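PDB 1L1E: mycolic acid synthase from Mycobacterium tuberculosis, which probably converts a double bond of alpha mycolic acids into a cyclopropane ring at the proximal position, taking the methylene group from S-adenosyl-L-methionine. Local coordinates for residues Leu25-Thr30 with Cys73-Thr78; Gln31-Ala36 with Asp260-Tyr265; Gly92-Leu95 with Gln99-His102. One frame throughout, in Å; residues are numbered along the deposited sequence.

Followed from the N terminus, the chain passes through the irregular run after helix 20-23, whose successive segments 25-30 and 31-36 open interactions 1 and 2. Residues 25-30 meet 73-78, closing a loop that takes in helix 45-58 and strand 67-71. Residues 31-36 wait until 260-265, so the loop of interaction 2 crosses that of interaction 1. Interaction 3, a short-range contact of 92-95 with 99-102, comes after interaction 1 has closed and lies wholly within the loop of interaction 2. Together they tie the N-terminal arm and helix 256-274 to the Rossmann-like cofactor end of the sheet, and all three touch S-adenosyl-L-homocysteine. Leu27 against Tyr33 and Trp75 against Gln99 link neighbouring contacts.

Interaction 1: residues Leu25-Thr30 with Cys73-Thr78; sequences LFLDPT and CGWGAT. With SAH (S-adenosyl-L-homocysteine), chain D.
Thr30 and Ala77 bring the two backbones nearest, CA to CA 5.7 Å, where the irregular run 25-30 passes the start of helix 77-86. Here CB of Thr30 rests against CB of Ala77 at 3.7 Å, and two waters fill in the polar part of the contact. Water 1 takes the N-H of Ala77 (2.8 Å) and lies within hydrogen-bonding distance of O of Thr30; water 2 sits between O of Thr30 and O of Trp75, though neither has protons for every acceptor around it. An Asx turn braces Thr30: its N reaches OD2 of Asp28 from above the carboxylate plane, and a chi1 of 71°, setting OG1 between backbone N and carbonyl carbon, lets OG1 use the syn lone pair of that OD2 at 2.6 Å. Residues 73-78 carry the end of the glycine-rich turn after strand 67-71 of the Rossmann-like methyltransferase fold, with a type II' turn from Cys73 to Gly76 and Gly76 as N-cap. Gly74 N donates to O3' of S-adenosyl-L-homocysteine over 3.1 Å. Leu27 crosses Trp75 at about a right angle, its CD1 branch 3.8 Å from CZ3 of the indole. OD1 of Asn98 accepts a hydrogen bond from the indole NE1.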
loop_
_atom_site.group_PDB
_atom_site.type_symbol
_atom_site.label_atom_id
_atom_site.label_comp_id
_atom_site.label_asym_id
_atom_site.label_seq_id
_atom_site.Cartn_x
_atom_site.Cartn_y
_atom_site.Cartn_z
ATOM N N LEU A 25 -9.488 13.114 7.769
ATOM C CA LEU A 25 -10.512 12.860 8.775
ATOM C C LEU A 25 -10.442 11.450 9.359
ATOM O O LEU A 25 -11.061 11.179 10.390
ATOM C CB LEU A 25 -11.916 13.112 8.208
ATOM C CG LEU A 25 -12.264 14.583 7.935
ATOM C CD1 LEU A 25 -13.685 14.671 7.399
ATOM C CD2 LEU A 25 -12.113 15.406 9.215
ATOM N N PHE A 26 -9.719 10.539 8.707
ATOM C CA PHE A 26 -9.611 9.189 9.257
ATOM C C PHE A 26 -8.202 8.602 9.268
ATOM O O PHE A 26 -7.892 7.754 10.104
ATOM C CB PHE A 26 -10.625 8.231 8.590
ATOM C CG PHE A 26 -10.370 7.950 7.131
ATOM C CD1 PHE A 26 -9.485 6.950 6.746
ATOM C CD2 PHE A 26 -11.054 8.656 6.143
ATOM C CE1 PHE A 26 -9.284 6.652 5.401
ATOM C CE2 PHE A 26 -10.861 8.368 4.795
ATOM C CZ PHE A 26 -9.973 7.362 4.426
ATOM N N LEU A 27 -7.331 9.062 8.375
ATOM C CA LEU A 27 -5.957 8.551 8.372
ATOM C C LEU A 27 -5.205 9.118 9.584
ATOM O O LEU A 27 -5.599 10.139 10.149
ATOM C CB LEU A 27 -5.231 8.963 7.085
ATOM C CG LEU A 27 -5.858 8.548 5.746
ATOM C CD1 LEU A 27 -5.010 9.061 4.596
ATOM C CD2 LEU A 27 -5.975 7.044 5.689
ATOM N N ASP A 28 -4.133 8.451 9.992
ATOM C CA ASP A 28 -3.337 8.934 11.115
ATOM C C ASP A 28 -2.581 10.187 10.621
ATOM O O ASP A 28 -2.666 10.530 9.444
ATOM C CB ASP A 28 -2.351 7.848 11.553
ATOM C CG ASP A 28 -1.239 7.644 10.557
ATOM O OD1 ASP A 28 -1.515 7.172 9.429
ATOM O OD2 ASP A 28 -0.083 7.964 10.904
ATOM N N PRO A 29 -1.840 10.883 11.509
ATOM C CA PRO A 29 -1.090 12.088 11.137
ATOM C C PRO A 29 -0.118 11.957 9.964
ATOM O O PRO A 29 0.034 12.886 9.177
ATOM C CB PRO A 29 -0.382 12.465 12.435
ATOM C CG PRO A 29 -1.379 12.057 13.468
ATOM C CD PRO A 29 -1.786 10.679 12.966
ATOM N N THR A 30 0.546 10.813 9.852
ATOM C CA THR A 30 1.491 10.591 8.760
ATOM C C THR A 30 0.753 10.372 7.442
ATOM O O THR A 30 1.371 10.288 6.381
ATOM C CB THR A 30 2.366 9.348 9.018
ATOM O OG1 THR A 30 1.570 8.166 8.871
ATOM C CG2 THR A 30 2.954 9.391 10.427
ATOM N N CYS A 73 3.962 6.300 -3.745
ATOM C CA CYS A 73 4.343 6.860 -2.449
ATOM C C CYS A 73 3.306 7.534 -1.554
ATOM O O CYS A 73 3.640 7.938 -0.445
ATOM C CB CYS A 73 5.515 7.825 -2.650
ATOM S SG CYS A 73 5.096 9.263 -3.651
ATOM N N GLY A 74 2.062 7.655 -2.009
ATOM C CA GLY A 74 1.064 8.316 -1.191
ATOM C C GLY A 74 1.528 9.690 -0.725
ATOM O O GLY A 74 2.091 10.474 -1.501
ATOM N N TRP A 75 1.305 9.988 0.552
ATOM C CA TRP A 75 1.693 11.280 1.095
ATOM C C TRP A 75 3.105 11.390 1.663
ATOM O O TRP A 75 3.401 12.305 2.432
ATOM C CB TRP A 75 0.661 11.730 2.120
ATOM C CG TRP A 75 -0.609 12.180 1.461
ATOM C CD1 TRP A 75 -0.867 13.414 0.933
ATOM C CD2 TRP A 75 -1.789 11.401 1.253
ATOM N NE1 TRP A 75 -2.138 13.452 0.417
ATOM C CE2 TRP A 75 -2.729 12.231 0.598
ATOM C CE3 TRP A 75 -2.148 10.080 1.556
ATOM C CZ2 TRP A 75 -4.015 11.782 0.240
ATOM C CZ3 TRP A 75 -3.425 9.632 1.199
ATOM C CH2 TRP A 75 -4.342 10.484 0.549
ATOM N N GLY A 76 3.964 10.442 1.295
ATOM C CA GLY A 76 5.360 10.488 1.700
ATOM C C GLY A 76 5.931 9.967 3.008
ATOM O O GLY A 76 7.150 10.000 3.157
ATOM N N ALA A 77 5.117 9.483 3.940
ATOM C CA ALA A 77 5.650 8.999 5.224
ATOM C C ALA A 77 6.777 7.959 5.117
ATOM O O ALA A 77 7.715 7.965 5.930
ATOM C CB ALA A 77 4.511 8.430 6.096
ATOM N N THR A 78 6.688 7.068 4.127
ATOM C CA THR A 78 7.695 6.024 3.961
ATOM C C THR A 78 9.040 6.621 3.551
ATOM O O THR A 78 10.088 6.276 4.103
ATOM C CB THR A 78 7.253 4.974 2.901
ATOM O OG1 THR A 78 5.994 4.397 3.278
ATOM C CG2 THR A 78 8.290 3.865 2.784
HETATM N N SAH D . 2.136 3.683 -0.379
HETATM C CA SAH D . 1.356 4.737 0.272
HETATM C CB SAH D . 0.093 5.070 -0.552
HETATM C CG SAH D . -0.851 3.904 -0.860
HETATM S SD SAH D . -2.298 4.378 -1.819
HETATM C C SAH D . 0.938 4.306 1.688
HETATM O O SAH D . 1.311 3.201 2.093
HETATM O OXT SAH D . 0.223 5.066 2.357
HETATM C "C5'" SAH D . -1.774 3.903 -3.501
HETATM C "C4'" SAH D . -0.644 4.753 -4.093
HETATM O "O4'" SAH D . -0.086 4.167 -5.305
HETATM C "C3'" SAH D . -1.089 6.155 -4.501
HETATM O "O3'" SAH D . -0.004 7.062 -4.196
HETATM C "C2'" SAH D . -1.311 6.035 -5.984
HETATM O "O2'" SAH D . -1.328 7.311 -6.629
HETATM C "C1'" SAH D . -0.165 5.150 -6.370
HETATM N N9 SAH D . -0.313 4.484 -7.682
HETATM C C8 SAH D . -1.341 3.767 -8.207
HETATM N N7 SAH D . -1.182 3.287 -9.396
HETATM C C5 SAH D . 0.096 3.720 -9.727
HETATM C C6 SAH D . 0.924 3.558 -10.885
HETATM N N6 SAH D . 0.537 2.867 -11.968
HETATM N N1 SAH D . 2.176 4.143 -10.871
HETATM C C2 SAH D . 2.577 4.839 -9.779
HETATM N N3 SAH D . 1.889 5.055 -8.638
HETATM C C4 SAH D . 0.644 4.463 -8.680
HETATM O O HOH W 1 2.367 9.243 3.881
HETATM O O HOH W 2 3.419 12.133 5.305
#

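Interaction 2: residues Gln31-Ala36 with Asp260-Tyr265; sequences QTYSCA and DRYMKY. With SAH (S-adenosyl-L-homocysteine), chain D; CO3 (carbonate ion), chain C.
Tyr33 reaches from the irregular run 31-36 to helix 256-274, across a gap so wide that the nearest CA atoms, those of Tyr33 and Tyr262, stand 13.3 Å apart. Its CB starts beside the cofactor, 3.9 Å from OXT of S-adenosyl-L-homocysteine, the carboxylate oxygen that Tyr33 N grips with a nearly straight bond (2.7 Å, 166°). With CG anti to the backbone N (chi1 -172°), the ring heads away from the carboxylate toward the helix. CD1 passes SD of the ligand obliquely at 4.1 Å, while on the other flank CD2 meets CD2 of Leu27. Finally OH arrives between two tyrosines of successive helical turns. It lies near the plane of the Tyr262 ring, at the edge, 3.8 Å from CE2, and stands equally far from OH of Tyr265, whose side chain comes from the opposite direction. These are van der Waals approaches; no hydrogen bond joins the two segments. Trp239 of helix 229-245 also packs on the Tyr33 ring.

Beyond Tyr33, OG of Ser34 donates to the carboxylate atom named O in S-adenosyl-L-homocysteine and is bonded to Lys52 as well. Cys35 N donates to O3 of a carbonate ion, probably from the crystallisation liquor, which is also bonded to NE2 of His167. The arrangement is that of an N-terminal arm closing over the amino-acid end of the cofactor in a Rossmann-like methyltransferase, with Tyr265 close to Cys269, the probable active-site residue.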
loop_
_atom_site.group_PDB
_atom_site.type_symbol
_atom_site.label_atom_id
_atom_site.label_comp_id
_atom_site.label_asym_id
_atom_site.label_seq_id
_atom_site.Cartn_x
_atom_site.Cartn_y
_atom_site.Cartn_z
ATOM N N GLN A 31 -0.570 10.274 7.516
ATOM C CA GLN A 31 -1.388 10.042 6.328
ATOM C C GLN A 31 -1.034 8.749 5.571
ATOM O O GLN A 31 -1.037 8.721 4.337
ATOM C CB GLN A 31 -1.315 11.243 5.366
ATOM C CG GLN A 31 -2.047 12.507 5.857
ATOM C CD GLN A 31 -2.576 13.367 4.705
ATOM O OE1 GLN A 31 -3.528 12.985 4.011
ATOM N NE2 GLN A 31 -1.948 14.528 4.489
ATOM N N THR A 32 -0.729 7.680 6.305
ATOM C CA THR A 32 -0.417 6.402 5.666
ATOM C C THR A 32 -1.746 5.754 5.337
ATOM O O THR A 32 -2.621 5.666 6.191
ATOM C CB THR A 32 0.401 5.484 6.589
ATOM O OG1 THR A 32 1.680 6.070 6.800
ATOM C CG2 THR A 32 0.604 4.102 5.955
ATOM N N TYR A 33 -1.887 5.304 4.094
ATOM C CA TYR A 33 -3.134 4.719 3.607
ATOM C C TYR A 33 -2.892 3.305 3.102
ATOM O O TYR A 33 -2.880 3.059 1.896
ATOM C CB TYR A 33 -3.664 5.602 2.470
ATOM C CG TYR A 33 -5.041 5.274 1.953
ATOM C CD1 TYR A 33 -5.382 5.542 0.626
ATOM C CD2 TYR A 33 -6.017 4.738 2.788
ATOM C CE1 TYR A 33 -6.663 5.283 0.141
ATOM C CE2 TYR A 33 -7.300 4.474 2.318
ATOM C CZ TYR A 33 -7.618 4.749 0.992
ATOM O OH TYR A 33 -8.886 4.477 0.521
ATOM N N SER A 34 -2.709 2.390 4.044
ATOM C CA SER A 34 -2.443 0.989 3.764
ATOM C C SER A 34 -2.414 0.240 5.096
ATOM O O SER A 34 -2.258 0.851 6.152
ATOM C CB SER A 34 -1.095 0.849 3.045
ATOM O OG SER A 34 -0.051 1.515 3.749
ATOM N N CYS A 35 -2.583 -1.077 5.041
ATOM C CA CYS A 35 -2.570 -1.922 6.231
ATOM C C CYS A 35 -1.437 -1.597 7.205
ATOM O O CYS A 35 -0.266 -1.624 6.833
ATOM C CB CYS A 35 -2.449 -3.387 5.823
ATOM S SG CYS A 35 -2.442 -4.509 7.223
ATOM N N ALA A 36 -1.782 -1.290 8.455
ATOM C CA ALA A 36 -0.755 -0.977 9.447
ATOM C C ALA A 36 -0.233 -2.266 10.085
ATOM O O ALA A 36 -0.728 -3.367 9.782
ATOM C CB ALA A 36 -1.315 -0.034 10.517
ATOM N N ASP A 260 -21.068 7.576 3.404
ATOM C CA ASP A 260 -21.624 6.231 3.457
ATOM C C ASP A 260 -20.807 5.295 2.578
ATOM O O ASP A 260 -20.610 4.126 2.908
ATOM C CB ASP A 260 -23.086 6.231 2.999
ATOM C CG ASP A 260 -23.970 7.116 3.861
ATOM O OD1 ASP A 260 -23.798 7.115 5.093
ATOM O OD2 ASP A 260 -24.851 7.805 3.309
ATOM N N ARG A 261 -20.323 5.816 1.458
ATOM C CA ARG A 261 -19.517 5.027 0.537
ATOM C C ARG A 261 -18.290 4.483 1.272
ATOM O O ARG A 261 -17.999 3.283 1.229
ATOM C CB ARG A 261 -19.092 5.902 -0.648
ATOM C CG ARG A 261 -18.151 5.243 -1.643
ATOM C CD ARG A 261 -17.980 6.127 -2.872
ATOM N NE ARG A 261 -16.903 5.675 -3.749
ATOM C CZ ARG A 261 -16.627 6.217 -4.932
ATOM N NH1 ARG A 261 -17.354 7.234 -5.381
ATOM N NH2 ARG A 261 -15.621 5.752 -5.664
ATOM N N TYR A 262 -17.576 5.363 1.960
ATOM C CA TYR A 262 -16.393 4.932 2.685
ATOM C C TYR A 262 -16.680 4.096 3.923
ATOM O O TYR A 262 -15.977 3.115 4.174
ATOM C CB TYR A 262 -15.506 6.130 3.030
ATOM C CG TYR A 262 -14.531 6.409 1.910
ATOM C CD1 TYR A 262 -14.950 7.033 0.734
ATOM C CD2 TYR A 262 -13.211 5.954 1.982
ATOM C CE1 TYR A 262 -14.080 7.190 -0.346
ATOM C CE2 TYR A 262 -12.334 6.104 0.910
ATOM C CZ TYR A 262 -12.777 6.723 -0.250
ATOM O OH TYR A 262 -11.919 6.878 -1.312
ATOM N N MET A 263 -17.697 4.465 4.695
ATOM C CA MET A 263 -18.029 3.674 5.883
ATOM C C MET A 263 -18.348 2.240 5.473
ATOM O O MET A 263 -17.936 1.292 6.143
ATOM C CB MET A 263 -19.228 4.262 6.623
ATOM C CG MET A 263 -18.916 5.470 7.488
ATOM S SD MET A 263 -17.577 5.196 8.668
ATOM C CE MET A 263 -18.307 3.951 9.796
ATOM N N LYS A 264 -19.084 2.093 4.371
ATOM C CA LYS A 264 -19.469 0.775 3.847
ATOM C C LYS A 264 -18.235 -0.012 3.440
ATOM O O LYS A 264 -18.170 -1.234 3.591
ATOM C CB LYS A 264 -20.390 0.944 2.633
ATOM C CG LYS A 264 -20.633 -0.314 1.805
ATOM C CD LYS A 264 -21.569 -0.006 0.633
ATOM C CE LYS A 264 -21.563 -1.104 -0.433
ATOM N NZ LYS A 264 -22.161 -2.395 0.012
ATOM N N TYR A 265 -17.258 0.707 2.905
ATOM C CA TYR A 265 -16.016 0.101 2.466
ATOM C C TYR A 265 -15.191 -0.362 3.661
ATOM O O TYR A 265 -14.771 -1.518 3.733
ATOM C CB TYR A 265 -15.249 1.118 1.615
ATOM C CG TYR A 265 -13.741 1.012 1.619
ATOM C CD1 TYR A 265 -13.091 -0.155 1.214
ATOM C CD2 TYR A 265 -12.958 2.114 1.968
ATOM C CE1 TYR A 265 -11.695 -0.214 1.154
ATOM C CE2 TYR A 265 -11.571 2.066 1.909
ATOM C CZ TYR A 265 -10.945 0.906 1.502
ATOM O OH TYR A 265 -9.571 0.877 1.435
HETATM N N SAH D . 2.136 3.683 -0.379
HETATM C CA SAH D . 1.356 4.737 0.272
HETATM C CB SAH D . 0.093 5.070 -0.552
HETATM C CG SAH D . -0.851 3.904 -0.860
HETATM S SD SAH D . -2.298 4.378 -1.819
HETATM C C SAH D . 0.938 4.306 1.688
HETATM O O SAH D . 1.311 3.201 2.093
HETATM O OXT SAH D . 0.223 5.066 2.357
HETATM C "C5'" SAH D . -1.774 3.903 -3.501
HETATM C "C4'" SAH D . -0.644 4.753 -4.093
HETATM O "O4'" SAH D . -0.086 4.167 -5.305
HETATM C "C3'" SAH D . -1.089 6.155 -4.501
HETATM O "O3'" SAH D . -0.004 7.062 -4.196
HETATM C "C2'" SAH D . -1.311 6.035 -5.984
HETATM O "O2'" SAH D . -1.328 7.311 -6.629
HETATM C "C1'" SAH D . -0.165 5.150 -6.370
HETATM N N9 SAH D . -0.313 4.484 -7.682
HETATM C C8 SAH D . -1.341 3.767 -8.207
HETATM N N7 SAH D . -1.182 3.287 -9.396
HETATM C C5 SAH D . 0.096 3.720 -9.727
HETATM C C6 SAH D . 0.924 3.558 -10.885
HETATM N N6 SAH D . 0.537 2.867 -11.968
HETATM N N1 SAH D . 2.176 4.143 -10.871
HETATM C C2 SAH D . 2.577 4.839 -9.779
HETATM N N3 SAH D . 1.889 5.055 -8.638
HETATM C C4 SAH D . 0.644 4.463 -8.680
HETATM C C CO3 C . -2.868 -2.445 1.505
HETATM O O1 CO3 C . -2.167 -3.288 0.487
HETATM O O2 CO3 C . -4.050 -1.840 1.198
HETATM O O3 CO3 C . -2.324 -2.298 2.734
#

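Interaction 3: residues Gly92-Leu95 with Gln99-His102; sequences GLTL and QAGH. With SAH (S-adenosyl-L-homocysteine), chain D.
The side chains of Gln99 and Thr94 cross at a slant, and their polar ends converge on the ribose of S-adenosyl-L-homocysteine. The Gln99 chain runs extended beyond CG (chi2 176°), which carries the amide from the helix to the sugar. There NE2 donates to O3' at 2.7 Å with a fairly straight bond (157°). The same nitrogen also makes a weak, strongly bent bond to OG1 of Thr94 (2.9 Å, 123°), so one amide spans the ligand and the strand. Thr94 OG1 accepts in addition from N of Ser96, and its link to O2' of the ligand is weak at 3.4 Å. The other branch of Thr94, CG2, faces the helix backbone and meets CB of Ala100 at 4.0 Å. Strand 89-94, helix 97-109 and strand 116-120 form one beta-alpha-beta unit of the Rossmann-like fold, and this contact sits at its strand-to-helix turn, the place where such methyltransferases bind the ribose hydroxyls. Just past the strand, Leu95 N donates to O2' over 3.2 Å in a nearly straight bond. Its side chain turns from the helix to the adenine, CD1 lying 3.5 Å from C5 of the ligand. Behind the amide, the aliphatic part of Gln99 packs on the Trp75 indole.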
loop_
_atom_site.group_PDB
_atom_site.type_symbol
_atom_site.label_atom_id
_atom_site.label_comp_id
_atom_site.label_asym_id
_atom_site.label_seq_id
_atom_site.Cartn_x
_atom_site.Cartn_y
_atom_site.Cartn_z
ATOM N N GLY A 92 10.055 9.056 -5.300
ATOM C CA GLY A 92 8.745 8.452 -5.211
ATOM C C GLY A 92 7.860 8.788 -6.392
ATOM O O GLY A 92 7.873 9.915 -6.895
ATOM N N LEU A 93 7.093 7.802 -6.838
ATOM C CA LEU A 93 6.174 8.006 -7.946
ATOM C C LEU A 93 4.768 7.905 -7.404
ATOM O O LEU A 93 4.492 7.087 -6.517
ATOM C CB LEU A 93 6.369 6.938 -9.017
ATOM C CG LEU A 93 7.821 6.620 -9.334
ATOM C CD1 LEU A 93 7.901 5.491 -10.355
ATOM C CD2 LEU A 93 8.495 7.880 -9.838
ATOM N N THR A 94 3.894 8.756 -7.931
ATOM C CA THR A 94 2.488 8.780 -7.563
ATOM C C THR A 94 1.686 9.300 -8.755
ATOM O O THR A 94 2.232 10.006 -9.611
ATOM C CB THR A 94 2.224 9.714 -6.356
ATOM O OG1 THR A 94 0.811 9.910 -6.218
ATOM C CG2 THR A 94 2.908 11.081 -6.552
ATOM N N LEU A 95 0.406 8.930 -8.807
ATOM C CA LEU A 95 -0.515 9.371 -9.855
ATOM C C LEU A 95 -1.413 10.468 -9.296
ATOM O O LEU A 95 -2.278 10.991 -9.996
ATOM C CB LEU A 95 -1.403 8.208 -10.321
ATOM C CG LEU A 95 -0.760 7.012 -11.021
ATOM C CD1 LEU A 95 -1.840 6.017 -11.453
ATOM C CD2 LEU A 95 0.009 7.495 -12.238
ATOM N N GLN A 99 -0.934 14.500 -3.714
ATOM C CA GLN A 99 0.185 13.852 -3.028
ATOM C C GLN A 99 1.530 14.359 -3.527
ATOM O O GLN A 99 2.434 14.624 -2.731
ATOM C CB GLN A 99 0.097 12.329 -3.202
ATOM C CG GLN A 99 -1.158 11.725 -2.564
ATOM C CD GLN A 99 -1.325 10.228 -2.811
ATOM O OE1 GLN A 99 -2.201 9.592 -2.224
ATOM N NE2 GLN A 99 -0.498 9.670 -3.676
ATOM N N ALA A 100 1.669 14.497 -4.843
ATOM C CA ALA A 100 2.932 14.979 -5.398
ATOM C C ALA A 100 3.263 16.349 -4.811
ATOM O O ALA A 100 4.369 16.576 -4.336
ATOM C CB ALA A 100 2.854 15.057 -6.915
ATOM N N GLY A 101 2.299 17.258 -4.841
ATOM C CA GLY A 101 2.535 18.577 -4.290
ATOM C C GLY A 101 2.834 18.497 -2.803
ATOM O O GLY A 101 3.772 19.134 -2.328
ATOM N N HIS A 102 2.035 17.726 -2.063
ATOM C CA HIS A 102 2.248 17.582 -0.630
ATOM C C HIS A 102 3.633 17.025 -0.324
ATOM O O HIS A 102 4.333 17.538 0.553
ATOM C CB HIS A 102 1.183 16.674 -0.011
ATOM C CG HIS A 102 1.351 16.467 1.463
ATOM N ND1 HIS A 102 2.288 15.606 1.993
ATOM C CD2 HIS A 102 0.709 17.024 2.518
ATOM C CE1 HIS A 102 2.216 15.639 3.313
ATOM N NE2 HIS A 102 1.267 16.492 3.657
HETATM N N SAH D . 2.136 3.683 -0.379
HETATM C CA SAH D . 1.356 4.737 0.272
HETATM C CB SAH D . 0.093 5.070 -0.552
HETATM C CG SAH D . -0.851 3.904 -0.860
HETATM S SD SAH D . -2.298 4.378 -1.819
HETATM C C SAH D . 0.938 4.306 1.688
HETATM O O SAH D . 1.311 3.201 2.093
HETATM O OXT SAH D . 0.223 5.066 2.357
HETATM C "C5'" SAH D . -1.774 3.903 -3.501
HETATM C "C4'" SAH D . -0.644 4.753 -4.093
HETATM O "O4'" SAH D . -0.086 4.167 -5.305
HETATM C "C3'" SAH D . -1.089 6.155 -4.501
HETATM O "O3'" SAH D . -0.004 7.062 -4.196
HETATM C "C2'" SAH D . -1.311 6.035 -5.984
HETATM O "O2'" SAH D . -1.328 7.311 -6.629
HETATM C "C1'" SAH D . -0.165 5.150 -6.370
HETATM N N9 SAH D . -0.313 4.484 -7.682
HETATM C C8 SAH D . -1.341 3.767 -8.207
HETATM N N7 SAH D . -1.182 3.287 -9.396
HETATM C C5 SAH D . 0.096 3.720 -9.727
HETATM C C6 SAH D . 0.924 3.558 -10.885
HETATM N N6 SAH D . 0.537 2.867 -11.968
HETATM N N1 SAH D . 2.176 4.143 -10.871
HETATM C C2 SAH D . 2.577 4.839 -9.779
HETATM N N3 SAH D . 1.889 5.055 -8.638
HETATM C C4 SAH D . 0.644 4.463 -8.680
#